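Local coordinates for fiber protein (Duck adenovirus 1, PDB 6ITX), which probably attaches the virus to its host-cell receptor through the C-terminal head domain of the fibre, the part described here, at residues N245-P250 and V266-Q271; H229-T234 and L290-P295; I110-P115 and F161-C166. All blocks are in the same frame, centred on the assembly; numbering follows the deposited sequence.

Overall arrangement
All three contacts join strands of the same head domain. Contact 3 comes first along the chain. Contact 2 spans a longer stretch of chain that contains contact 1. Contact 1 sits between the other two, with its centre about 10 Å from that of contact 2 and about 11 Å from that of contact 3. Strand 241-253 lies beside strand 226-235 of contact 2, and strand 262-271 lies beside strand 160-165 of contact 3. Contacts 2 and 3 do not touch; their nearest atoms are about 6 Å apart. Leu246 packs on Ile294 of contact 2, and Phe267 packs on Leu163 of contact 3, so one apolar interior runs through all three. Contact 2 alone reaches another subunit of the trimer.

Contact 1 (N245-P250 and V266-Q271); sequences NLYVCP and VFVITQ
Leu246 and Phe267 lie side by side and point the same way from neighbouring strands. Methyl CD1 of Leu246 sits over one face of the Phe267 ring, 3.8 Å from its centroid and offset toward the rim, in a CH-pi contact. The leucine reaches it because CG is anti to the backbone N (chi1 163°), which brings the tip of the side chain nearer the neighbouring strand. The opposite face of the sheet carries Tyr247, Val266, Asn245 and Val268. Here CB of Tyr247 packs on CG1 of Val266 at 3.6 Å, and the two side chains cross at a slant. The tyrosine ring then runs on toward Val268, whose CG2 is 4.2 Å from Tyr247 CE1. Carbonyl O of Val266 lies at the ring edge of Tyr247, near its plane. Asn245 OD1 is hydrogen-bonded to Ser230 OG of strand 226-235, which ties that strand to this one.

Four backbone hydrogen bonds frame the packing. Asn245 N reaches Val268 O at 2.8 Å, and Val268 N returns to Asn245 O. Tyr247 and Val266 are paired in the same way. Hydrogen-bonded and non-hydrogen-bonded pairs alternate as in any antiparallel ladder; the strands are consecutive, so they form a beta hairpin of the fibre head.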
loop_
_atom_site.group_PDB
_atom_site.type_symbol
_atom_site.label_atom_id
_atom_site.label_comp_id
_atom_site.label_asym_id
_atom_site.label_seq_id
_atom_site.Cartn_x
_atom_site.Cartn_y
_atom_site.Cartn_z
ATOM N N ASN A 245 4.600 -12.066 2.172
ATOM C CA ASN A 245 3.479 -11.477 1.469
ATOM C C ASN A 245 2.193 -11.765 2.225
ATOM O O ASN A 245 1.997 -12.862 2.754
ATOM C CB ASN A 245 3.440 -11.969 0.021
ATOM C CG ASN A 245 4.419 -11.191 -0.860
ATOM O OD1 ASN A 245 4.247 -9.994 -1.079
ATOM N ND2 ASN A 245 5.467 -11.859 -1.334
ATOM N N LEU A 246 1.360 -10.741 2.330
ATOM C CA LEU A 246 0.046 -10.838 2.936
ATOM C C LEU A 246 -0.966 -10.718 1.812
ATOM O O LEU A 246 -0.843 -9.827 0.968
ATOM C CB LEU A 246 -0.162 -9.731 3.978
ATOM C CG LEU A 246 -1.598 -9.423 4.421
ATOM C CD1 LEU A 246 -2.234 -10.609 5.135
ATOM C CD2 LEU A 246 -1.602 -8.240 5.314
ATOM N N TYR A 247 -1.934 -11.629 1.776
ATOM C CA TYR A 247 -2.965 -11.632 0.744
ATOM C C TYR A 247 -4.303 -11.434 1.433
ATOM O O TYR A 247 -4.704 -12.264 2.259
ATOM C CB TYR A 247 -2.959 -12.932 -0.072
ATOM C CG TYR A 247 -1.637 -13.200 -0.741
ATOM C CD1 TYR A 247 -0.571 -13.671 -0.005
ATOM C CD2 TYR A 247 -1.447 -12.968 -2.109
ATOM C CE1 TYR A 247 0.641 -13.905 -0.579
ATOM C CE2 TYR A 247 -0.223 -13.204 -2.702
ATOM C CZ TYR A 247 0.827 -13.669 -1.914
ATOM O OH TYR A 247 2.078 -13.938 -2.427
ATOM N N VAL A 248 -4.978 -10.331 1.117
ATOM C CA VAL A 248 -6.238 -9.992 1.757
ATOM C C VAL A 248 -7.360 -10.312 0.792
ATOM O O VAL A 248 -7.304 -9.957 -0.392
ATOM C CB VAL A 248 -6.287 -8.517 2.175
ATOM C CG1 VAL A 248 -7.631 -8.205 2.780
ATOM C CG2 VAL A 248 -5.158 -8.191 3.120
ATOM N N CYS A 249 -8.369 -10.972 1.296
ATOM C CA CYS A 249 -9.527 -11.343 0.518
ATOM C C CYS A 249 -10.674 -11.539 1.492
ATOM O O CYS A 249 -10.560 -12.352 2.426
ATOM C CB CYS A 249 -9.288 -12.623 -0.273
ATOM S SG CYS A 249 -10.787 -13.105 -1.122
ATOM N N PRO A 250 -11.772 -10.805 1.333
ATOM C CA PRO A 250 -12.917 -11.013 2.218
ATOM C C PRO A 250 -13.459 -12.434 2.107
ATOM O O PRO A 250 -13.241 -13.143 1.123
ATOM C CB PRO A 250 -13.923 -9.966 1.733
ATOM C CG PRO A 250 -13.037 -8.856 1.267
ATOM C CD PRO A 250 -11.920 -9.574 0.545
ATOM N N VAL A 266 -4.073 -14.696 4.174
ATOM C CA VAL A 266 -3.090 -15.765 4.106
ATOM C C VAL A 266 -1.711 -15.130 4.009
ATOM O O VAL A 266 -1.506 -14.184 3.235
ATOM C CB VAL A 266 -3.373 -16.741 2.948
ATOM C CG1 VAL A 266 -3.595 -16.007 1.652
ATOM C CG2 VAL A 266 -2.243 -17.750 2.835
ATOM N N PHE A 267 -0.795 -15.604 4.848
ATOM C CA PHE A 267 0.576 -15.112 4.932
ATOM C C PHE A 267 1.498 -16.151 4.324
ATOM O O PHE A 267 1.389 -17.339 4.651
ATOM C CB PHE A 267 0.997 -14.881 6.385
ATOM C CG PHE A 267 0.233 -13.809 7.083
ATOM C CD1 PHE A 267 -1.070 -14.013 7.471
ATOM C CD2 PHE A 267 0.828 -12.596 7.363
ATOM C CE1 PHE A 267 -1.764 -13.023 8.117
ATOM C CE2 PHE A 267 0.136 -11.594 8.000
ATOM C CZ PHE A 267 -1.158 -11.804 8.384
ATOM N N VAL A 268 2.403 -15.716 3.454
ATOM C CA VAL A 268 3.469 -16.572 2.937
ATOM C C VAL A 268 4.792 -15.898 3.271
ATOM O O VAL A 268 5.002 -14.725 2.933
ATOM C CB VAL A 268 3.340 -16.819 1.428
ATOM C CG1 VAL A 268 4.460 -17.711 0.929
ATOM C CG2 VAL A 268 2.010 -17.441 1.127
ATOM N N ILE A 269 5.672 -16.632 3.940
ATOM C CA ILE A 269 6.918 -16.107 4.482
ATOM C C ILE A 269 8.018 -17.051 4.023
ATOM O O ILE A 269 7.851 -18.274 4.109
ATOM C CB ILE A 269 6.855 -16.020 6.025
ATOM C CG1 ILE A 269 5.949 -14.865 6.478
ATOM C CG2 ILE A 269 8.240 -15.902 6.637
ATOM C CD1 ILE A 269 5.647 -14.875 8.000
ATOM N N THR A 270 9.121 -16.501 3.516
ATOM C CA THR A 270 10.165 -17.329 2.919
ATOM C C THR A 270 11.510 -17.169 3.631
ATOM O O THR A 270 11.787 -16.163 4.286
ATOM C CB THR A 270 10.346 -17.011 1.434
ATOM O OG1 THR A 270 10.630 -15.610 1.272
ATOM C CG2 THR A 270 9.102 -17.399 0.658
ATOM N N GLN A 271 12.348 -18.187 3.480
ATOM C CA GLN A 271 13.660 -18.254 4.102
ATOM C C GLN A 271 14.687 -18.678 3.056
ATOM O O GLN A 271 14.373 -19.408 2.107
ATOM C CB GLN A 271 13.703 -19.273 5.262
ATOM C CG GLN A 271 12.685 -19.130 6.371
ATOM C CD GLN A 271 12.660 -20.375 7.284
ATOM O OE1 GLN A 271 11.907 -21.316 7.048
ATOM N NE2 GLN A 271 13.509 -20.387 8.305
#

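Contact 2 (H229-T234 and L290-P295); sequences HSFCPT and LTPPIP
Carbonyl O of Leu290 accepts two hydrogen bonds, one from its own chain and one from a neighbouring subunit. Thr234 N donates to it at 3.0 Å in a straight bond (169° at the hydrogen), coming from above the carbonyl plane. The other donor is Asn206 ND2 of the neighbouring subunit. Leu290 N in turn donates to Thr234 O at 2.7 Å, which completes an antiparallel hydrogen-bonded pair.

Beyond this pair the two backbones part, and side chains take over. Phe231 turns its ring to Ile294, whose CD1 stands over the centre of one face, 3.4 Å from the centroid. Phe231 has chi1 75°, which directs the ring at the other segment. CG2 of Thr291 (4.0 Å from Phe231 CE2) and CD of Pro292 approach the same ring at a slant. Thr291 OG1 donates to Pro292 O at 2.6 Å and takes a hydrogen bond from Ile141 N, so its hydroxyl is fixed inside the bend. At the far end His229 CD2 lies 3.3 Å from Pro295 O. A sulfate ion, probably from the crystallisation liquor, is bound beside the imidazole.

One polar pair and a CH-pi contact thus join the segments, while Leu290 O and the sheet continuing through Phe231 and Cys232 couple them to the neighbouring subunit.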
loop_
_atom_site.group_PDB
_atom_site.type_symbol
_atom_site.label_atom_id
_atom_site.label_comp_id
_atom_site.label_asym_id
_atom_site.label_seq_id
_atom_site.Cartn_x
_atom_site.Cartn_y
_atom_site.Cartn_z
ATOM N N HIS A 229 0.354 -7.465 -0.083
ATOM C CA HIS A 229 1.107 -6.511 0.713
ATOM C C HIS A 229 2.425 -7.150 1.115
ATOM O O HIS A 229 2.437 -8.211 1.747
ATOM C CB HIS A 229 0.285 -6.050 1.917
ATOM C CG HIS A 229 -1.005 -5.378 1.523
ATOM N ND1 HIS A 229 -2.129 -6.079 1.116
ATOM C CD2 HIS A 229 -1.306 -4.066 1.375
ATOM C CE1 HIS A 229 -3.086 -5.229 0.801
ATOM N NE2 HIS A 229 -2.611 -4.001 0.946
ATOM N N SER A 230 3.532 -6.533 0.697
ATOM C CA SER A 230 4.847 -7.129 0.864
ATOM C C SER A 230 5.525 -6.608 2.121
ATOM O O SER A 230 5.444 -5.417 2.442
ATOM C CB SER A 230 5.728 -6.866 -0.351
ATOM O OG SER A 230 5.377 -7.740 -1.400
ATOM N N PHE A 231 6.220 -7.512 2.807
ATOM C CA PHE A 231 6.807 -7.239 4.107
ATOM C C PHE A 231 7.914 -8.260 4.333
ATOM O O PHE A 231 8.193 -9.099 3.468
ATOM C CB PHE A 231 5.748 -7.304 5.217
ATOM C CG PHE A 231 5.314 -8.705 5.578
ATOM C CD1 PHE A 231 4.275 -9.321 4.887
ATOM C CD2 PHE A 231 5.937 -9.408 6.619
ATOM C CE1 PHE A 231 3.853 -10.622 5.217
ATOM C CE2 PHE A 231 5.532 -10.712 6.965
ATOM C CZ PHE A 231 4.481 -11.320 6.260
ATOM N N CYS A 232 8.537 -8.184 5.523
ATOM C CA CYS A 232 9.466 -9.194 5.987
ATOM C C CYS A 232 9.435 -9.258 7.511
ATOM O O CYS A 232 9.499 -8.203 8.164
ATOM C CB CYS A 232 10.889 -8.923 5.505
ATOM S SG CYS A 232 12.004 -10.346 5.598
ATOM N N PRO A 233 9.338 -10.450 8.097
ATOM C CA PRO A 233 9.314 -10.573 9.553
ATOM C C PRO A 233 10.734 -10.596 10.105
ATOM O O PRO A 233 11.712 -10.666 9.368
ATOM C CB PRO A 233 8.611 -11.931 9.770
ATOM C CG PRO A 233 9.021 -12.733 8.595
ATOM C CD PRO A 233 9.205 -11.768 7.440
ATOM N N THR A 234 10.826 -10.533 11.419
ATOM C CA THR A 234 12.055 -10.894 12.099
ATOM C C THR A 234 11.806 -12.108 12.990
ATOM O O THR A 234 10.692 -12.645 13.056
ATOM C CB THR A 234 12.588 -9.724 12.906
ATOM O OG1 THR A 234 13.883 -10.069 13.387
ATOM C CG2 THR A 234 11.659 -9.424 14.073
ATOM N N LEU A 290 8.164 -12.730 14.119
ATOM C CA LEU A 290 7.343 -11.591 14.522
ATOM C C LEU A 290 7.314 -10.611 13.358
ATOM O O LEU A 290 8.335 -9.996 13.022
ATOM C CB LEU A 290 7.891 -10.944 15.795
ATOM C CG LEU A 290 7.373 -9.548 16.169
ATOM C CD1 LEU A 290 5.980 -9.628 16.754
ATOM C CD2 LEU A 290 8.316 -8.864 17.123
ATOM N N THR A 291 6.161 -10.504 12.715
ATOM C CA THR A 291 5.996 -9.527 11.653
ATOM C C THR A 291 5.962 -8.116 12.250
ATOM O O THR A 291 5.537 -7.925 13.398
ATOM C CB THR A 291 4.699 -9.789 10.876
ATOM O OG1 THR A 291 3.585 -9.160 11.544
ATOM C CG2 THR A 291 4.436 -11.289 10.758
ATOM N N PRO A 292 6.370 -7.107 11.489
ATOM C CA PRO A 292 6.032 -5.753 11.865
ATOM C C PRO A 292 4.527 -5.616 11.778
ATOM O O PRO A 292 3.835 -6.591 11.442
ATOM C CB PRO A 292 6.742 -4.897 10.803
ATOM C CG PRO A 292 6.671 -5.741 9.576
ATOM C CD PRO A 292 6.841 -7.179 10.089
ATOM N N PRO A 293 3.972 -4.451 12.086
ATOM C CA PRO A 293 2.593 -4.193 11.664
ATOM C C PRO A 293 2.583 -4.074 10.149
ATOM O O PRO A 293 3.360 -3.302 9.580
ATOM C CB PRO A 293 2.241 -2.864 12.350
ATOM C CG PRO A 293 3.337 -2.611 13.339
ATOM C CD PRO A 293 4.548 -3.333 12.849
ATOM N N ILE A 294 1.731 -4.862 9.494
ATOM C CA ILE A 294 1.622 -4.843 8.040
ATOM C C ILE A 294 0.399 -4.000 7.671
ATOM O O ILE A 294 -0.730 -4.393 8.003
ATOM C CB ILE A 294 1.515 -6.259 7.458
ATOM C CG1 ILE A 294 2.672 -7.139 7.958
ATOM C CG2 ILE A 294 1.428 -6.207 5.916
ATOM C CD1 ILE A 294 2.426 -8.634 7.813
ATOM N N PRO A 295 0.570 -2.881 6.981
ATOM C CA PRO A 295 -0.604 -2.081 6.593
ATOM C C PRO A 295 -1.297 -2.637 5.361
ATOM O O PRO A 295 -0.651 -3.114 4.425
ATOM C CB PRO A 295 -0.009 -0.697 6.320
ATOM C CG PRO A 295 1.374 -0.993 5.930
ATOM C CD PRO A 295 1.828 -2.169 6.728
#

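Contact 3 (I110-P115 and F161-C166); sequences IFASCP and FGLVLC
Ala112 meets Phe161 and Leu163 at the tight part of this contact. Its CB rests against both Leu163 CD2, at 3.7 Å, and Phe161 CD2, at 4.0 Å. The phenylalanine ring meets this methyl obliquely. From there the ring leads away from strand 110-114 into the interior, where it stacks with Phe267 and also meets Trp148. CD1 of Leu163 lies in the plane of the Phe161 ring, at its edge. Cys114 adds SG against Phe161 CB at 4.0 Å.

Beneath these side chains the backbones form a single antiparallel bridge. Gly162 N donates to Ser113 O at 2.7 Å, and Ser113 N donates to Gly162 O at 3.0 Å. Gly162 has no side chain, and Ser113 sends its hydroxyl elsewhere, to Gly214 O.

Away from this bridge the packing thins. The N-to-C directions of the two strands are 137° apart, well short of antiparallel, and toward Ile110 the strands spread. Ile110 touches Leu163 only through its CG2, 4.2 Å from Leu163 CD2. Phe111 is partly exposed and turns its ring off the contact, while its carbonyl O lies 3.5 Å from Leu163 CD2. Ser178 OG bonds both to Phe111 O and to Val164 N, and so spans the widening gap between the backbones.

A lone bridge with apolar side chains on the inner side is consistent with two strands splaying apart beyond their single point of pairing, within the antiparallel beta sandwich known from adenovirus fibre heads.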
loop_
_atom_site.group_PDB
_atom_site.type_symbol
_atom_site.label_atom_id
_atom_site.label_comp_id
_atom_site.label_asym_id
_atom_site.label_seq_id
_atom_site.Cartn_x
_atom_site.Cartn_y
_atom_site.Cartn_z
ATOM N N ILE A 110 -4.547 -17.640 19.173
ATOM C CA ILE A 110 -5.190 -17.271 17.917
ATOM C C ILE A 110 -4.962 -18.411 16.940
ATOM O O ILE A 110 -3.841 -18.922 16.840
ATOM C CB ILE A 110 -4.617 -15.947 17.389
ATOM C CG1 ILE A 110 -4.780 -14.868 18.460
ATOM C CG2 ILE A 110 -5.279 -15.539 16.094
ATOM C CD1 ILE A 110 -6.207 -14.639 18.851
ATOM N N PHE A 111 -6.024 -18.838 16.242
ATOM C CA PHE A 111 -5.970 -20.054 15.432
ATOM C C PHE A 111 -5.647 -19.721 13.984
ATOM O O PHE A 111 -6.343 -18.919 13.363
ATOM C CB PHE A 111 -7.290 -20.817 15.504
ATOM C CG PHE A 111 -7.243 -22.193 14.871
ATOM C CD1 PHE A 111 -7.477 -22.361 13.508
ATOM C CD2 PHE A 111 -7.000 -23.321 15.639
ATOM C CE1 PHE A 111 -7.436 -23.638 12.919
ATOM C CE2 PHE A 111 -6.963 -24.598 15.061
ATOM C CZ PHE A 111 -7.182 -24.758 13.710
ATOM N N ALA A 112 -4.607 -20.359 13.449
ATOM C CA ALA A 112 -4.208 -20.213 12.056
ATOM C C ALA A 112 -4.287 -21.565 11.378
ATOM O O ALA A 112 -3.722 -22.544 11.879
ATOM C CB ALA A 112 -2.778 -19.671 11.921
ATOM N N SER A 113 -4.968 -21.621 10.237
ATOM C CA SER A 113 -5.018 -22.849 9.460
ATOM C C SER A 113 -3.873 -22.861 8.449
ATOM O O SER A 113 -3.525 -21.827 7.876
ATOM C CB SER A 113 -6.374 -22.994 8.769
ATOM O OG SER A 113 -6.431 -24.197 8.018
ATOM N N CYS A 114 -3.283 -24.031 8.248
ATOM C CA CYS A 114 -2.067 -24.200 7.471
ATOM C C CYS A 114 -2.261 -25.233 6.367
ATOM O O CYS A 114 -3.229 -26.003 6.368
ATOM C CB CYS A 114 -0.902 -24.618 8.393
ATOM S SG CYS A 114 -0.547 -23.447 9.768
ATOM N N PRO A 115 -1.351 -25.279 5.396
ATOM C CA PRO A 115 -1.502 -26.229 4.285
ATOM C C PRO A 115 -1.653 -27.672 4.756
ATOM O O PRO A 115 -1.174 -28.061 5.818
ATOM C CB PRO A 115 -0.200 -26.046 3.499
ATOM C CG PRO A 115 0.196 -24.672 3.782
ATOM C CD PRO A 115 -0.193 -24.391 5.192
ATOM N N PHE A 161 0.154 -19.580 6.325
ATOM C CA PHE A 161 -0.944 -19.757 7.264
ATOM C C PHE A 161 -2.064 -18.767 6.959
ATOM O O PHE A 161 -1.830 -17.681 6.416
ATOM C CB PHE A 161 -0.460 -19.631 8.712
ATOM C CG PHE A 161 0.136 -18.287 9.066
ATOM C CD1 PHE A 161 1.496 -18.057 8.925
ATOM C CD2 PHE A 161 -0.660 -17.273 9.599
ATOM C CE1 PHE A 161 2.055 -16.818 9.277
ATOM C CE2 PHE A 161 -0.116 -16.030 9.964
ATOM C CZ PHE A 161 1.238 -15.802 9.800
ATOM N N GLY A 162 -3.285 -19.169 7.289
ATOM C CA GLY A 162 -4.477 -18.373 7.027
ATOM C C GLY A 162 -5.158 -17.984 8.329
ATOM O O GLY A 162 -5.229 -18.781 9.268
ATOM N N LEU A 163 -5.660 -16.760 8.371
ATOM C CA LEU A 163 -6.342 -16.222 9.536
ATOM C C LEU A 163 -7.632 -15.582 9.076
ATOM O O LEU A 163 -7.763 -15.164 7.928
ATOM C CB LEU A 163 -5.519 -15.149 10.247
ATOM C CG LEU A 163 -4.160 -15.576 10.772
ATOM C CD1 LEU A 163 -3.339 -14.337 10.999
ATOM C CD2 LEU A 163 -4.333 -16.371 12.068
ATOM N N VAL A 164 -8.583 -15.473 9.980
ATOM C CA VAL A 164 -9.788 -14.720 9.696
ATOM C C VAL A 164 -9.885 -13.610 10.717
ATOM O O VAL A 164 -9.592 -13.816 11.900
ATOM C CB VAL A 164 -11.049 -15.613 9.708
ATOM C CG1 VAL A 164 -12.284 -14.807 9.358
ATOM C CG2 VAL A 164 -10.873 -16.797 8.732
ATOM N N LEU A 165 -10.248 -12.425 10.241
ATOM C CA LEU A 165 -10.602 -11.299 11.090
ATOM C C LEU A 165 -12.110 -11.196 11.083
ATOM O O LEU A 165 -12.708 -11.055 10.016
ATOM C CB LEU A 165 -10.004 -9.987 10.582
ATOM C CG LEU A 165 -8.513 -9.927 10.302
ATOM C CD1 LEU A 165 -8.078 -8.469 10.342
ATOM C CD2 LEU A 165 -7.712 -10.801 11.290
ATOM N N CYS A 166 -12.723 -11.240 12.261
ATOM C CA CYS A 166 -14.171 -11.108 12.396
ATOM C C CYS A 166 -14.476 -9.946 13.327
ATOM O O CYS A 166 -14.781 -10.148 14.511
ATOM C CB CYS A 166 -14.805 -12.398 12.908
ATOM S SG CYS A 166 -16.588 -12.382 12.696
#